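Local structure of citrate lyase subunit beta-like protein (Mycobacterium tuberculosis H37Rv, 6CHU) at the interface of chains A and B. The protein is a magnesium-dependent lyase of the HpcH/HpaI aldolase family, a bifunctional enzyme of itaconate dissimilation and leucine catabolism. Residues are numbered along the deposited sequence; one frame, centred on the assembly and turned at random. Chains: chain A/B, Citrate lyase subunit beta-like protein.

The interface of chains A and B. Residues chain A 172, 175-176; chain B 125, 147, 151, 166, 169-170.
The backbones of A:Ser172 and B:Val166 come together with their CA atoms 5.0 Å apart where two copies of helix 165-180 cross at roughly 65°, the middle of the chain A helix lying over the first turns of its chain B counterpart. The small side chain of A:Ser172 probably permits this approach. Its CB rests on one face of the B:His169 imidazole, offset toward the rim and 3.8 Å from the ring centre, in a CH-pi contact. The hydroxyl OG points instead at the backbone of B:Val166, 3.5 Å from its CA, as a van der Waals contact rather than a hydrogen bond. B:His169 reaches the neighbouring subunit because CG is anti to its backbone N (chi1 -171°), which carries the ring out alongside the chain A helix. There the ring carbon CD2 meets CD1 of A:Leu176 at 3.6 Å, so that one imidazole touches residues a helical turn apart.

A:Leu176 is the main knob of the patch, burying 73 Å² against chain B. Both of its methyls face CG2 of B:Val170, while CD2 turns toward B:Ala125 CB and B:Leu147 CD1, each 4.2 Å away at the rim of the socket. B:Val166, one turn earlier on the same helix, packs beside B:Val170: its CG2, anti to the backbone N, wedges between the two leucines, 3.8 Å from CG of A:Leu176. The A:Leu175 side chain crosses that valine at about a right angle, its CD2 3.9 Å from B:Val166 CG2 and also bordering CD1 of B:Leu151.

No polar bond spans the patch, so adhesion here rests on shape and apolar burial. Helix 165-180 contributes different turns from the two chains, an unequal use that suits a head-to-tail contact within the homotrimer. That helix belongs to the outer layer of the TIM barrel, whereas helices 122-126 and 144-151 of chain B, which complete the socket, adjoin or carry the magnesium ligands B:Glu120 and B:Asp146, so the contact borders the metal-binding mouth of that barrel.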
# COMPACT_ATOMS: atom_id res chain seq x y z
N SER A 172 -0.62 7.47 -0.34
CA SER A 172 0.27 6.95 -1.38
C SER A 172 -0.52 6.32 -2.52
O SER A 172 -0.16 6.47 -3.70
CB SER A 172 1.24 5.93 -0.79
OG SER A 172 2.11 6.54 0.16
N LEU A 175 -1.80 9.19 -4.74
CA LEU A 175 -0.71 9.82 -5.48
C LEU A 175 -0.27 8.96 -6.65
O LEU A 175 -0.09 9.44 -7.78
CB LEU A 175 0.46 10.07 -4.53
CG LEU A 175 1.74 10.58 -5.19
CD1 LEU A 175 1.47 11.91 -5.89
CD2 LEU A 175 2.87 10.72 -4.16
N LEU A 176 -0.11 7.66 -6.41
CA LEU A 176 0.34 6.76 -7.47
C LEU A 176 -0.72 6.59 -8.55
O LEU A 176 -0.40 6.59 -9.75
CB LEU A 176 0.73 5.41 -6.85
CG LEU A 176 1.98 5.45 -5.96
CD1 LEU A 176 2.02 4.17 -5.11
CD2 LEU A 176 3.24 5.57 -6.80
N ALA B 125 4.19 0.89 -10.47
CA ALA B 125 3.72 0.48 -9.15
C ALA B 125 2.27 -0.00 -9.22
O ALA B 125 1.92 -1.02 -8.61
CB ALA B 125 3.85 1.64 -8.16
N LEU B 147 11.35 7.04 -9.29
CA LEU B 147 9.96 7.11 -8.84
C LEU B 147 9.60 8.55 -8.47
O LEU B 147 8.63 9.12 -9.00
CB LEU B 147 9.73 6.17 -7.65
CG LEU B 147 8.35 6.29 -7.00
CD1 LEU B 147 7.28 5.80 -7.95
CD2 LEU B 147 8.31 5.53 -5.67
N LEU B 151 7.18 11.14 -10.52
CA LEU B 151 6.03 11.68 -9.80
C LEU B 151 5.98 13.20 -9.85
O LEU B 151 4.91 13.78 -9.67
CB LEU B 151 6.04 11.22 -8.34
CG LEU B 151 5.69 9.75 -8.07
CD1 LEU B 151 5.99 9.37 -6.60
CD2 LEU B 151 4.23 9.46 -8.39
N VAL B 166 5.60 7.38 0.06
CA VAL B 166 5.28 6.75 -1.23
C VAL B 166 6.40 5.80 -1.65
O VAL B 166 6.13 4.76 -2.28
CB VAL B 166 4.98 7.80 -2.32
CG1 VAL B 166 6.25 8.52 -2.79
CG2 VAL B 166 4.26 7.13 -3.51
N HIS B 169 5.86 2.68 0.29
CA HIS B 169 4.69 1.99 -0.26
C HIS B 169 5.07 1.17 -1.49
O HIS B 169 4.67 0.00 -1.62
CB HIS B 169 3.63 3.04 -0.61
CG HIS B 169 2.29 2.49 -0.99
ND1 HIS B 169 1.24 2.41 -0.09
CD2 HIS B 169 1.80 2.08 -2.18
CE1 HIS B 169 0.17 1.93 -0.71
NE2 HIS B 169 0.48 1.73 -1.98
N VAL B 170 5.85 1.76 -2.39
CA VAL B 170 6.27 1.04 -3.60
C VAL B 170 7.22 -0.10 -3.26
O VAL B 170 7.17 -1.18 -3.87
CB VAL B 170 6.88 2.03 -4.61
CG1 VAL B 170 7.55 1.30 -5.78
CG2 VAL B 170 5.79 3.00 -5.12